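Local structure of ssDNA binding protein (Aeropyrum pernix, 4PSN) at residues A15-K20 with V53-L58; I122-E127 with R196-A201; V137-M142 with R185-V190. The protein binds single-stranded DNA and, as a ThermoDBP-related protein, probably entraps it in a system of tunnels between its subunits. All coordinates share one frame; numbering follows the deposited sequence.

Interaction 1 of 3, residues A15-K20 with V53-L58; sequences AGYADK and VLFELL
Tyr17 in the first turn of helix 17-28 lays its ring against Leu54 and Leu58 and its hydroxyl against Phe55, near the end of helix 40-61, in a helix-to-helix contact of the N-terminal region. Here the helices accompany an antiparallel sheet, and Leu54 and Leu58 also touch Ile72 of strand 69-78. Gly16 is the N-cap residue of the tyrosine's helix. From CB, which points at the second helix, the ring leaves with CG lodged between the backbone N and the carbonyl carbon (chi1 82°), a crowded position that turns it toward helix 40-61. Along one side, CG and CD2 lie beneath Leu58 CD1, which comes to 3.8 Å from CD2. This methyl sits over the ring face in a CH-pi contact, 3.9 Å from the centroid and 16° off the normal. The opposite face carries the methyl of Ala18, the next residue in the helix, so the ring is held between two methyl groups. On the other side, CE1 reaches Leu54 CB at 3.7 Å, the two side chains crossing at a slant. The tip then meets backbone: Tyr17 OH gives its hydrogen bond to the carbonyl of Asn51, one turn before Phe55. A phenylalanine here would keep the ring but would probably leave the Asn51 oxygen without this donor. The same hydroxyl is pressed against Phe55, lying near the plane of its ring at the edge, 3.1 Å from Phe55 CA and 3.2 Å from Phe55 CB.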
ATOM      1  N   ALA C  15       2.464  16.627   6.434  1.00 27.99           N
ATOM      2  CA  ALA C  15       3.876  16.671   6.826  1.00 35.10           C
ATOM      3  C   ALA C  15       4.727  15.653   6.076  1.00 34.02           C
ATOM      4  O   ALA C  15       5.956  15.712   6.105  1.00 32.68           O
ATOM      5  CB  ALA C  15       4.023  16.475   8.334  1.00 36.37           C
ATOM      6  N   GLY C  16       4.083  14.716   5.396  1.00 26.92           N
ATOM      7  CA  GLY C  16       4.834  13.663   4.747  1.00 23.87           C
ATOM      8  C   GLY C  16       4.773  13.704   3.245  1.00 25.11           C
ATOM      9  O   GLY C  16       5.211  12.756   2.586  1.00 26.14           O
ATOM     10  N   TYR C  17       4.230  14.786   2.696  1.00 23.64           N
ATOM     11  CA  TYR C  17       4.023  14.851   1.253  1.00 27.65           C
ATOM     12  C   TYR C  17       5.346  14.786   0.481  1.00 25.62           C
ATOM     13  O   TYR C  17       5.409  14.142  -0.563  1.00 24.69           O
ATOM     14  CB  TYR C  17       3.213  16.100   0.834  1.00 24.66           C
ATOM     15  CG  TYR C  17       4.066  17.348   0.721  1.00 26.91           C
ATOM     16  CD1 TYR C  17       4.828  17.592  -0.421  1.00 28.68           C
ATOM     17  CD2 TYR C  17       4.121  18.276   1.759  1.00 28.37           C
ATOM     18  CE1 TYR C  17       5.627  18.705  -0.518  1.00 29.94           C
ATOM     19  CE2 TYR C  17       4.917  19.399   1.667  1.00 29.36           C
ATOM     20  CZ  TYR C  17       5.664  19.608   0.526  1.00 33.13           C
ATOM     21  OH  TYR C  17       6.450  20.724   0.414  1.00 40.21           O
ATOM     22  N   ALA C  18       6.403  15.436   0.981  1.00 25.10           N
ATOM     23  CA  ALA C  18       7.633  15.524   0.192  1.00 22.30           C
ATOM     24  C   ALA C  18       8.246  14.141  -0.055  1.00 23.10           C
ATOM     25  O   ALA C  18       8.654  13.814  -1.178  1.00 22.13           O
ATOM     26  CB  ALA C  18       8.657  16.473   0.831  1.00 21.86           C
ATOM     27  N   ASP C  19       8.300  13.327   0.992  1.00 19.15           N
ATOM     28  CA  ASP C  19       8.871  12.001   0.856  1.00 22.54           C
ATOM     29  C   ASP C  19       7.972  11.059   0.059  1.00 27.58           C
ATOM     30  O   ASP C  19       8.467  10.168  -0.609  1.00 27.29           O
ATOM     31  CB  ASP C  19       9.244  11.417   2.224  1.00 27.35           C
ATOM     32  CG  ASP C  19      10.519  12.052   2.795  1.00 33.88           C
ATOM     33  OD1 ASP C  19      11.185  12.809   2.049  1.00 33.52           O
ATOM     34  OD2 ASP C  19      10.840  11.804   3.975  1.00 33.55           O
ATOM     35  N   LYS C  20       6.656  11.268   0.110  1.00 22.62           N
ATOM     36  CA  LYS C  20       5.752  10.469  -0.714  1.00 21.02           C
ATOM     37  C   LYS C  20       6.001  10.804  -2.178  1.00 22.52           C
ATOM     38  O   LYS C  20       6.119   9.918  -3.029  1.00 24.50           O
ATOM     39  CB  LYS C  20       4.291  10.745  -0.336  1.00 23.28           C
ATOM     40  CG  LYS C  20       3.276   9.811  -0.994  1.00 25.58           C
ATOM     41  CD  LYS C  20       3.665   8.349  -0.800  1.00 31.84           C
ATOM     42  CE  LYS C  20       2.472   7.404  -0.814  1.00 43.27           C
ATOM     43  NZ  LYS C  20       1.945   7.191   0.573  1.00 51.48           N
ATOM     44  N   VAL C  53       8.172  23.709  -4.903  1.00 31.14           N
ATOM     45  CA  VAL C  53       6.978  24.396  -5.367  1.00 33.04           C
ATOM     46  C   VAL C  53       5.753  24.038  -4.534  1.00 31.16           C
ATOM     47  O   VAL C  53       4.955  24.911  -4.171  1.00 29.17           O
ATOM     48  CB  VAL C  53       6.720  24.045  -6.830  1.00 45.99           C
ATOM     49  CG1 VAL C  53       5.295  24.364  -7.212  1.00 47.51           C
ATOM     50  CG2 VAL C  53       7.726  24.781  -7.715  1.00 51.11           C
ATOM     51  N   LEU C  54       5.604  22.752  -4.230  1.00 28.69           N
ATOM     52  CA  LEU C  54       4.483  22.287  -3.431  1.00 22.55           C
ATOM     53  C   LEU C  54       4.535  22.884  -2.037  1.00 25.05           C
ATOM     54  O   LEU C  54       3.502  23.142  -1.421  1.00 24.54           O
ATOM     55  CB  LEU C  54       4.479  20.759  -3.353  1.00 23.78           C
ATOM     56  CG  LEU C  54       4.118  20.079  -4.678  1.00 28.28           C
ATOM     57  CD1 LEU C  54       4.226  18.562  -4.543  1.00 30.37           C
ATOM     58  CD2 LEU C  54       2.707  20.482  -5.112  1.00 30.18           C
ATOM     59  N   PHE C  55       5.739  23.115  -1.527  1.00 27.38           N
ATOM     60  CA  PHE C  55       5.837  23.710  -0.210  1.00 27.14           C
ATOM     61  C   PHE C  55       5.129  25.074  -0.188  1.00 28.75           C
ATOM     62  O   PHE C  55       4.374  25.379   0.729  1.00 27.80           O
ATOM     63  CB  PHE C  55       7.297  23.852   0.233  1.00 24.66           C
ATOM     64  CG  PHE C  55       7.450  24.532   1.566  1.00 29.98           C
ATOM     65  CD1 PHE C  55       7.429  23.800   2.733  1.00 31.78           C
ATOM     66  CD2 PHE C  55       7.587  25.904   1.648  1.00 32.08           C
ATOM     67  CE1 PHE C  55       7.564  24.428   3.961  1.00 32.49           C
ATOM     68  CE2 PHE C  55       7.716  26.531   2.869  1.00 30.20           C
ATOM     69  CZ  PHE C  55       7.702  25.791   4.023  1.00 29.50           C
ATOM     70  N   GLU C  56       5.357  25.887  -1.208  1.00 26.22           N
ATOM     71  CA  GLU C  56       4.746  27.214  -1.247  1.00 30.46           C
ATOM     72  C   GLU C  56       3.224  27.127  -1.388  1.00 34.36           C
ATOM     73  O   GLU C  56       2.481  27.892  -0.761  1.00 33.21           O
ATOM     74  CB  GLU C  56       5.326  28.047  -2.389  1.00 34.30           C
ATOM     75  CG  GLU C  56       6.783  28.374  -2.200  1.00 43.47           C
ATOM     76  CD  GLU C  56       7.046  29.117  -0.892  1.00 49.67           C
ATOM     77  OE1 GLU C  56       6.184  29.922  -0.473  1.00 49.65           O
ATOM     78  OE2 GLU C  56       8.111  28.885  -0.279  1.00 51.73           O
ATOM     79  N   LEU C  57       2.763  26.197  -2.210  1.00 31.15           N
ATOM     80  CA  LEU C  57       1.326  26.031  -2.420  1.00 26.74           C
ATOM     81  C   LEU C  57       0.636  25.540  -1.146  1.00 27.70           C
ATOM     82  O   LEU C  57      -0.338  26.132  -0.678  1.00 26.79           O
ATOM     83  CB  LEU C  57       1.073  25.063  -3.575  1.00 27.42           C
ATOM     84  CG  LEU C  57      -0.387  24.710  -3.898  1.00 28.91           C
ATOM     85  CD1 LEU C  57      -1.181  25.970  -4.182  1.00 25.25           C
ATOM     86  CD2 LEU C  57      -0.497  23.743  -5.075  1.00 27.19           C
ATOM     87  N   LEU C  58       1.148  24.455  -0.586  1.00 26.07           N
ATOM     88  CA  LEU C  58       0.470  23.781   0.516  1.00 28.05           C
ATOM     89  C   LEU C  58       0.519  24.577   1.800  1.00 30.85           C
ATOM     90  O   LEU C  58      -0.501  24.789   2.452  1.00 37.24           O
ATOM     91  CB  LEU C  58       1.054  22.379   0.746  1.00 26.30           C
ATOM     92  CG  LEU C  58       0.702  21.377  -0.351  1.00 30.70           C
ATOM     93  CD1 LEU C  58       1.398  20.040  -0.134  1.00 32.82           C
ATOM     94  CD2 LEU C  58      -0.811  21.189  -0.416  1.00 35.05           C
TER

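Interaction 2 of 3, residues I122-E127 with R196-A201; sequences IRFTVE and RLFSEA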
ATOM      1  N   ILE C 122     -30.871  -4.458  10.924  1.00 23.27           N
ATOM      2  CA  ILE C 122     -30.900  -3.233  10.116  1.00 22.27           C
ATOM      3  C   ILE C 122     -32.307  -3.082   9.512  1.00 22.14           C
ATOM      4  O   ILE C 122     -32.831  -4.024   8.921  1.00 22.40           O
ATOM      5  CB  ILE C 122     -29.894  -3.270   8.945  1.00 24.65           C
ATOM      6  CG1 ILE C 122     -28.477  -3.542   9.454  1.00 29.31           C
ATOM      7  CG2 ILE C 122     -29.949  -1.938   8.165  1.00 24.05           C
ATOM      8  CD1 ILE C 122     -27.479  -3.861   8.353  1.00 24.61           C
ATOM      9  N   ARG C 123     -32.916  -1.914   9.668  1.00 20.90           N
ATOM     10  CA  ARG C 123     -34.260  -1.700   9.131  1.00 24.21           C
ATOM     11  C   ARG C 123     -34.212  -1.019   7.770  1.00 23.38           C
ATOM     12  O   ARG C 123     -33.865   0.146   7.680  1.00 25.03           O
ATOM     13  CB  ARG C 123     -35.116  -0.859  10.086  1.00 24.39           C
ATOM     14  CG  ARG C 123     -36.602  -0.842   9.705  1.00 28.89           C
ATOM     15  CD  ARG C 123     -37.311  -2.129  10.056  1.00 24.98           C
ATOM     16  NE  ARG C 123     -38.599  -2.232   9.355  1.00 26.41           N
ATOM     17  CZ  ARG C 123     -39.342  -3.329   9.307  1.00 26.48           C
ATOM     18  NH1 ARG C 123     -38.921  -4.438   9.917  1.00 27.57           N
ATOM     19  NH2 ARG C 123     -40.493  -3.331   8.627  1.00 26.47           N
ATOM     20  N   PHE C 124     -34.584  -1.750   6.724  1.00 21.94           N
ATOM     21  CA  PHE C 124     -34.641  -1.206   5.383  1.00 20.47           C
ATOM     22  C   PHE C 124     -36.093  -0.913   5.019  1.00 24.67           C
ATOM     23  O   PHE C 124     -37.020  -1.511   5.576  1.00 26.91           O
ATOM     24  CB  PHE C 124     -34.052  -2.211   4.368  1.00 19.98           C
ATOM     25  CG  PHE C 124     -32.571  -2.490   4.567  1.00 23.57           C
ATOM     26  CD1 PHE C 124     -31.616  -1.555   4.182  1.00 18.38           C
ATOM     27  CD2 PHE C 124     -32.138  -3.685   5.135  1.00 19.12           C
ATOM     28  CE1 PHE C 124     -30.252  -1.801   4.346  1.00 19.85           C
ATOM     29  CE2 PHE C 124     -30.769  -3.936   5.320  1.00 20.30           C
ATOM     30  CZ  PHE C 124     -29.826  -2.989   4.925  1.00 20.41           C
ATOM     31  N   THR C 125     -36.287   0.016   4.088  1.00 19.19           N
ATOM     32  CA  THR C 125     -37.592   0.228   3.460  1.00 22.84           C
ATOM     33  C   THR C 125     -37.426   0.008   1.948  1.00 23.97           C
ATOM     34  O   THR C 125     -36.313  -0.103   1.463  1.00 23.12           O
ATOM     35  CB  THR C 125     -38.132   1.640   3.748  1.00 30.90           C
ATOM     36  OG1 THR C 125     -37.251   2.623   3.185  1.00 32.71           O
ATOM     37  CG2 THR C 125     -38.265   1.880   5.274  1.00 29.26           C
ATOM     38  N   VAL C 126     -38.516  -0.071   1.204  1.00 22.48           N
ATOM     39  CA  VAL C 126     -38.428  -0.325  -0.228  1.00 23.98           C
ATOM     40  C   VAL C 126     -39.448   0.508  -0.964  1.00 30.08           C
ATOM     41  O   VAL C 126     -40.424   0.982  -0.373  1.00 26.71           O
ATOM     42  CB  VAL C 126     -38.705  -1.809  -0.599  1.00 29.05           C
ATOM     43  CG1 VAL C 126     -37.675  -2.742   0.040  1.00 25.43           C
ATOM     44  CG2 VAL C 126     -40.121  -2.200  -0.222  1.00 30.63           C
ATOM     45  N   GLU C 127     -39.218   0.677  -2.258  1.00 26.20           N
ATOM     46  CA  GLU C 127     -40.211   1.287  -3.128  1.00 33.00           C
ATOM     47  C   GLU C 127     -40.157   0.540  -4.447  1.00 25.35           C
ATOM     48  O   GLU C 127     -39.060   0.315  -4.985  1.00 25.07           O
ATOM     49  CB  GLU C 127     -39.896   2.771  -3.336  1.00 40.59           C
ATOM     50  CG  GLU C 127     -41.107   3.609  -3.729  1.00 61.50           C
ATOM     51  CD  GLU C 127     -42.208   3.593  -2.668  1.00 77.19           C
ATOM     52  OE1 GLU C 127     -43.247   2.926  -2.887  1.00 78.13           O
ATOM     53  OE2 GLU C 127     -42.035   4.252  -1.616  1.00 83.41           O
ATOM     54  N   ARG C 196     -35.738  -8.605   7.583  1.00 26.43           N
ATOM     55  CA  ARG C 196     -35.505  -9.967   8.057  1.00 27.30           C
ATOM     56  C   ARG C 196     -34.626 -10.766   7.075  1.00 24.84           C
ATOM     57  O   ARG C 196     -33.703 -11.473   7.476  1.00 20.91           O
ATOM     58  CB  ARG C 196     -36.858 -10.653   8.270  1.00 32.31           C
ATOM     59  CG  ARG C 196     -36.832 -12.173   8.370  1.00 42.04           C
ATOM     60  CD  ARG C 196     -36.108 -12.629   9.619  1.00 52.37           C
ATOM     61  NE  ARG C 196     -35.967 -11.521  10.559  1.00 61.92           N
ATOM     62  CZ  ARG C 196     -36.503 -11.491  11.776  1.00 70.32           C
ATOM     63  NH1 ARG C 196     -36.332 -10.431  12.555  1.00 73.27           N
ATOM     64  NH2 ARG C 196     -37.208 -12.522  12.223  1.00 71.68           N
ATOM     65  N   LEU C 197     -34.900 -10.634   5.785  1.00 20.07           N
ATOM     66  CA  LEU C 197     -34.114 -11.340   4.786  1.00 21.52           C
ATOM     67  C   LEU C 197     -32.654 -10.902   4.792  1.00 25.78           C
ATOM     68  O   LEU C 197     -31.748 -11.736   4.724  1.00 22.53           O
ATOM     69  CB  LEU C 197     -34.732 -11.166   3.405  1.00 23.42           C
ATOM     70  CG  LEU C 197     -36.024 -11.956   3.196  1.00 29.39           C
ATOM     71  CD1 LEU C 197     -36.734 -11.519   1.920  1.00 27.49           C
ATOM     72  CD2 LEU C 197     -35.738 -13.457   3.173  1.00 30.78           C
ATOM     73  N   PHE C 198     -32.416  -9.600   4.892  1.00 24.23           N
ATOM     74  CA  PHE C 198     -31.047  -9.106   4.839  1.00 21.59           C
ATOM     75  C   PHE C 198     -30.256  -9.366   6.115  1.00 19.74           C
ATOM     76  O   PHE C 198     -29.025  -9.286   6.103  1.00 22.88           O
ATOM     77  CB  PHE C 198     -31.004  -7.619   4.454  1.00 19.98           C
ATOM     78  CG  PHE C 198     -30.923  -7.396   2.963  1.00 20.50           C
ATOM     79  CD1 PHE C 198     -29.690  -7.355   2.326  1.00 17.56           C
ATOM     80  CD2 PHE C 198     -32.076  -7.271   2.201  1.00 22.48           C
ATOM     81  CE1 PHE C 198     -29.596  -7.168   0.955  1.00 18.77           C
ATOM     82  CE2 PHE C 198     -32.002  -7.094   0.810  1.00 25.99           C
ATOM     83  CZ  PHE C 198     -30.757  -7.042   0.187  1.00 21.68           C
ATOM     84  N   SER C 199     -30.949  -9.681   7.209  1.00 22.79           N
ATOM     85  CA  SER C 199     -30.257 -10.068   8.445  1.00 27.43           C
ATOM     86  C   SER C 199     -29.476 -11.383   8.285  1.00 27.59           C
ATOM     87  O   SER C 199     -28.648 -11.728   9.115  1.00 33.51           O
ATOM     88  CB  SER C 199     -31.250 -10.187   9.610  1.00 28.51           C
ATOM     89  OG  SER C 199     -31.987 -11.392   9.508  1.00 33.18           O
ATOM     90  N   GLU C 200     -29.752 -12.126   7.221  1.00 33.76           N
ATOM     91  CA  GLU C 200     -29.021 -13.364   6.943  1.00 37.41           C
ATOM     92  C   GLU C 200     -28.250 -13.276   5.627  1.00 30.73           C
ATOM     93  O   GLU C 200     -27.741 -14.277   5.115  1.00 28.85           O
ATOM     94  CB  GLU C 200     -29.985 -14.550   6.894  1.00 46.16           C
ATOM     95  CG  GLU C 200     -30.625 -14.871   8.230  1.00 59.92           C
ATOM     96  CD  GLU C 200     -31.461 -16.137   8.189  1.00 71.50           C
ATOM     97  OE1 GLU C 200     -32.393 -16.220   7.352  1.00 73.24           O
ATOM     98  OE2 GLU C 200     -31.177 -17.052   8.991  1.00 74.94           O
ATOM     99  N   ALA C 201     -28.182 -12.075   5.073  1.00 24.25           N
ATOM    100  CA  ALA C 201     -27.505 -11.862   3.800  1.00 22.89           C
ATOM    101  C   ALA C 201     -25.985 -12.039   3.959  1.00 21.18           C
ATOM    102  O   ALA C 201     -25.460 -11.980   5.065  1.00 23.08           O
ATOM    103  CB  ALA C 201     -27.818 -10.456   3.282  1.00 21.25           C
TER
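Helix 186-198, towards its C-terminal end, meets the chain around the start of strand 125-131, an outermost strand of the C-terminal domain's sheet within this chain; Phe124 and Phe198 make the contact. Phe124 CE2 is the atom that touches, 3.8 Å from Phe198 CB and 4.2 Å from Phe198 CG, and CD2 beside it also lies 4.2 Å from that CB. The two side chains cross at about a right angle, but the rings themselves are oblique, their planes 58° apart and their centroids separated by 5.5 Å, which makes neither a stack nor an edge-to-face pair. Phe124 sets its CG beside the backbone N and anti to the carbonyl carbon (chi1 -64°), which brings the CE2 side of the ring to CB of Phe198. Ile122 CG2 lies over one face of the Phe124 ring, 3.4 Å above its plane and toward the rim. Phe198 itself continues inward, onto Ile141, Leu172 and Leu174 of the sheet. Phe198 to Ala201 form a type I turn, with Ala201 N bonded to Phe198 O at 3.1 Å. Ser199 OG bonds back to Arg196 O at 2.7 Å. One polar tie runs alongside, from Phe124 N to Ser195 OG. Between the two phenylalanines, however, there is only carbon against carbon: their mutual hold comes from van der Waals contact and exclusion of water, with ring orientation set by shape and surrounding side chains rather than by directional bonds.

Interaction 3 of 3, residues V137-M142 with R185-V190; sequences VVYRIM and RIDDFV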
ATOM      1  N   VAL C 137     -40.476  -8.559 -10.360  1.00 20.30           N
ATOM      2  CA  VAL C 137     -40.750  -7.251  -9.770  1.00 22.12           C
ATOM      3  C   VAL C 137     -39.476  -6.683  -9.130  1.00 22.72           C
ATOM      4  O   VAL C 137     -38.802  -7.366  -8.361  1.00 19.20           O
ATOM      5  CB  VAL C 137     -41.862  -7.331  -8.718  1.00 23.29           C
ATOM      6  CG1 VAL C 137     -42.284  -5.913  -8.286  1.00 23.33           C
ATOM      7  CG2 VAL C 137     -43.040  -8.098  -9.285  1.00 31.47           C
ATOM      8  N   VAL C 138     -39.160  -5.431  -9.445  1.00 21.71           N
ATOM      9  CA  VAL C 138     -37.948  -4.790  -8.942  1.00 21.20           C
ATOM     10  C   VAL C 138     -38.262  -3.668  -7.953  1.00 20.35           C
ATOM     11  O   VAL C 138     -39.109  -2.815  -8.221  1.00 22.32           O
ATOM     12  CB  VAL C 138     -37.079  -4.245 -10.097  1.00 22.33           C
ATOM     13  CG1 VAL C 138     -35.950  -3.357  -9.567  1.00 20.73           C
ATOM     14  CG2 VAL C 138     -36.513  -5.406 -10.907  1.00 21.93           C
ATOM     15  N   TYR C 139     -37.581  -3.698  -6.812  1.00 19.01           N
ATOM     16  CA  TYR C 139     -37.745  -2.693  -5.768  1.00 14.92           C
ATOM     17  C   TYR C 139     -36.422  -2.019  -5.506  1.00 20.85           C
ATOM     18  O   TYR C 139     -35.369  -2.668  -5.511  1.00 20.30           O
ATOM     19  CB  TYR C 139     -38.200  -3.333  -4.445  1.00 16.92           C
ATOM     20  CG  TYR C 139     -39.517  -4.026  -4.536  1.00 23.03           C
ATOM     21  CD1 TYR C 139     -40.694  -3.396  -4.133  1.00 25.78           C
ATOM     22  CD2 TYR C 139     -39.591  -5.308  -5.035  1.00 17.98           C
ATOM     23  CE1 TYR C 139     -41.909  -4.035  -4.224  1.00 23.44           C
ATOM     24  CE2 TYR C 139     -40.782  -5.947  -5.128  1.00 20.15           C
ATOM     25  CZ  TYR C 139     -41.943  -5.310  -4.731  1.00 26.49           C
ATOM     26  OH  TYR C 139     -43.134  -5.980  -4.836  1.00 27.89           O
ATOM     27  N   ARG C 140     -36.470  -0.712  -5.277  1.00 23.27           N
ATOM     28  CA  ARG C 140     -35.340  -0.022  -4.676  1.00 22.56           C
ATOM     29  C   ARG C 140     -35.335  -0.247  -3.163  1.00 20.23           C
ATOM     30  O   ARG C 140     -36.391  -0.272  -2.524  1.00 22.30           O
ATOM     31  CB  ARG C 140     -35.420   1.486  -4.939  1.00 34.53           C
ATOM     32  CG  ARG C 140     -34.991   1.920  -6.336  1.00 51.73           C
ATOM     33  CD  ARG C 140     -34.850   3.445  -6.400  1.00 63.27           C
ATOM     34  NE  ARG C 140     -35.819   4.107  -5.524  1.00 69.42           N
ATOM     35  CZ  ARG C 140     -37.027   4.519  -5.909  1.00 75.63           C
ATOM     36  NH1 ARG C 140     -37.421   4.350  -7.166  1.00 75.03           N
ATOM     37  NH2 ARG C 140     -37.848   5.107  -5.033  1.00 78.42           N
ATOM     38  N   ILE C 141     -34.148  -0.414  -2.597  1.00 16.00           N
ATOM     39  CA  ILE C 141     -33.997  -0.520  -1.151  1.00 19.91           C
ATOM     40  C   ILE C 141     -33.410   0.781  -0.621  1.00 20.63           C
ATOM     41  O   ILE C 141     -32.491   1.332  -1.209  1.00 22.84           O
ATOM     42  CB  ILE C 141     -33.077  -1.683  -0.774  1.00 18.97           C
ATOM     43  CG1 ILE C 141     -33.593  -2.995  -1.382  1.00 20.27           C
ATOM     44  CG2 ILE C 141     -32.997  -1.830   0.735  1.00 19.07           C
ATOM     45  CD1 ILE C 141     -32.645  -4.178  -1.165  1.00 17.20           C
HETATM   46  N   MSE C 142     -33.956   1.265   0.491  1.00 17.02           N
HETATM   47  CA  MSE C 142     -33.497   2.478   1.134  1.00 20.94           C
HETATM   48  C   MSE C 142     -33.097   2.230   2.575  1.00 22.87           C
HETATM   49  O   MSE C 142     -33.644   1.357   3.240  1.00 21.17           O
HETATM   50  CB  MSE C 142     -34.657   3.456   1.157  1.00 26.95           C
HETATM   51  CG  MSE C 142     -35.788   2.937   0.342  1.00 49.19           C
HETATM   52 SE   MSE C 142     -35.933   3.987  -1.245  1.00110.36          SE
HETATM   53  CE  MSE C 142     -36.883   5.431  -0.401  1.00 26.39           C
ATOM     54  N   ARG C 185     -49.704 -10.446  -3.044  1.00 36.05           N
ATOM     55  CA  ARG C 185     -49.246 -10.065  -1.711  1.00 35.18           C
ATOM     56  C   ARG C 185     -47.744  -9.751  -1.678  1.00 28.59           C
ATOM     57  O   ARG C 185     -47.165  -9.577  -0.608  1.00 26.83           O
ATOM     58  CB  ARG C 185     -49.565 -11.176  -0.704  1.00 33.34           C
ATOM     59  CG  ARG C 185     -51.060 -11.430  -0.502  1.00 42.65           C
ATOM     60  CD  ARG C 185     -51.788 -10.170  -0.047  1.00 47.44           C
ATOM     61  NE  ARG C 185     -51.368  -9.752   1.287  1.00 59.15           N
ATOM     62  CZ  ARG C 185     -51.839  -8.681   1.918  1.00 68.63           C
ATOM     63  NH1 ARG C 185     -51.392  -8.372   3.129  1.00 68.16           N
ATOM     64  NH2 ARG C 185     -52.757  -7.914   1.335  1.00 74.51           N
ATOM     65  N   ILE C 186     -47.114  -9.692  -2.844  1.00 25.76           N
ATOM     66  CA  ILE C 186     -45.664  -9.501  -2.895  1.00 27.66           C
ATOM     67  C   ILE C 186     -45.242  -8.139  -2.319  1.00 24.25           C
ATOM     68  O   ILE C 186     -44.280  -8.058  -1.558  1.00 22.42           O
ATOM     69  CB  ILE C 186     -45.088  -9.767  -4.323  1.00 29.40           C
ATOM     70  CG1 ILE C 186     -45.192 -11.271  -4.632  1.00 31.56           C
ATOM     71  CG2 ILE C 186     -43.622  -9.311  -4.420  1.00 22.65           C
ATOM     72  CD1 ILE C 186     -44.693 -11.690  -6.002  1.00 33.55           C
ATOM     73  N   ASP C 187     -45.975  -7.081  -2.652  1.00 24.37           N
ATOM     74  CA  ASP C 187     -45.636  -5.746  -2.140  1.00 28.23           C
ATOM     75  C   ASP C 187     -45.621  -5.753  -0.621  1.00 25.06           C
ATOM     76  O   ASP C 187     -44.636  -5.362  -0.001  1.00 21.48           O
ATOM     77  CB  ASP C 187     -46.614  -4.677  -2.639  1.00 31.81           C
ATOM     78  CG  ASP C 187     -46.378  -4.295  -4.097  1.00 42.20           C
ATOM     79  OD1 ASP C 187     -45.354  -4.724  -4.674  1.00 35.99           O
ATOM     80  OD2 ASP C 187     -47.214  -3.553  -4.667  1.00 45.44           O
ATOM     81  N   ASP C 188     -46.724  -6.193  -0.028  1.00 25.53           N
ATOM     82  CA  ASP C 188     -46.784  -6.370   1.415  1.00 25.68           C
ATOM     83  C   ASP C 188     -45.660  -7.273   1.938  1.00 22.44           C
ATOM     84  O   ASP C 188     -45.014  -6.955   2.927  1.00 23.64           O
ATOM     85  CB  ASP C 188     -48.145  -6.932   1.818  1.00 26.65           C
ATOM     86  CG  ASP C 188     -49.276  -5.958   1.536  1.00 38.82           C
ATOM     87  OD1 ASP C 188     -49.075  -4.744   1.764  1.00 32.91           O
ATOM     88  OD2 ASP C 188     -50.356  -6.400   1.080  1.00 43.59           O
ATOM     89  N   PHE C 189     -45.438  -8.407   1.284  1.00 22.59           N
ATOM     90  CA  PHE C 189     -44.408  -9.314   1.752  1.00 21.95           C
ATOM     91  C   PHE C 189     -43.036  -8.637   1.763  1.00 22.30           C
ATOM     92  O   PHE C 189     -42.267  -8.773   2.720  1.00 22.14           O
ATOM     93  CB  PHE C 189     -44.364 -10.579   0.897  1.00 23.80           C
ATOM     94  CG  PHE C 189     -43.258 -11.505   1.279  1.00 31.19           C
ATOM     95  CD1 PHE C 189     -43.481 -12.547   2.165  1.00 33.53           C
ATOM     96  CD2 PHE C 189     -41.980 -11.318   0.772  1.00 29.76           C
ATOM     97  CE1 PHE C 189     -42.447 -13.401   2.524  1.00 33.49           C
ATOM     98  CE2 PHE C 189     -40.940 -12.170   1.133  1.00 27.89           C
ATOM     99  CZ  PHE C 189     -41.174 -13.204   2.009  1.00 28.74           C
ATOM    100  N   VAL C 190     -42.731  -7.880   0.715  1.00 22.01           N
ATOM    101  CA  VAL C 190     -41.418  -7.236   0.641  1.00 21.37           C
ATOM    102  C   VAL C 190     -41.235  -6.181   1.741  1.00 20.72           C
ATOM    103  O   VAL C 190     -40.190  -6.119   2.388  1.00 23.76           O
ATOM    104  CB  VAL C 190     -41.153  -6.645  -0.751  1.00 23.82           C
ATOM    105  CG1 VAL C 190     -39.902  -5.783  -0.732  1.00 26.98           C
ATOM    106  CG2 VAL C 190     -40.985  -7.783  -1.752  1.00 21.50           C
TER
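Tyr139 turns its CG beside the backbone N and anti to the carbonyl carbon (chi1 -61°), which carries the ring from strand 137-143 up to the first turns of helix 186-198, where Ile186, Asp187 and Val190 receive it. Val190, with CG1 anti to its own N, spreads both methyls over one ring face: CG1 stands above the centre, 4.1 Å from the centroid and 7° off the normal in a CH-pi contact, while CG2 approaches CE2 at 3.8 Å. Ile186 comes in at the end of the ring, its CG2 branch 3.4 Å from Tyr139 OH and its side chain roughly perpendicular to the tyrosine's. The hydroxyl donates to Asp187 OD1 over 2.6 Å, a short bond that meets the oxygen nearly along the carboxylate C-O direction. That oxygen lies at the edge of the ring and near its plane, whereas the carboxylate as a whole stands almost upright to the ring, the planes 88° apart. The contact belongs to the layered core of the C-terminal domain, in which this helix packs on its antiparallel sheet. Ile186 also reaches Val153, and Val190 touches Val126 and Leu151, residues of the strands flanking 137-143. The other carboxylate oxygen of Asp187 forms a salt bridge with Lys128 of strand 125-131. Asp187 thus divides its two oxygens between a phenol and an ammonium group, which would be expected to stabilise its ionised form, while the ring that delivers the hydroxyl has the valine methyls over one face.

In the fold
Interactions 2 and 3 belong to one structural unit, the C-terminal domain. Their centres lie 11 Å apart, both use helix 186-198, and their strands 125-131 and 137-143 are sheet neighbours, joined by Glu127 O to Arg140 N at 2.8 Å and Thr125 O to Met142 N at 2.9 Å. Interaction 1 lies apart in the N-terminal region, its centre 46 and 52 Å from those of interactions 2 and 3, across the centre of the chain. In the assembly the C-terminal region of the second subunit comes to interaction 1 instead: its Tyr143 and Pro169 meet Glu56 and Phe55 in segment 53-58, consistent with an assembly built around intersubunit tunnels.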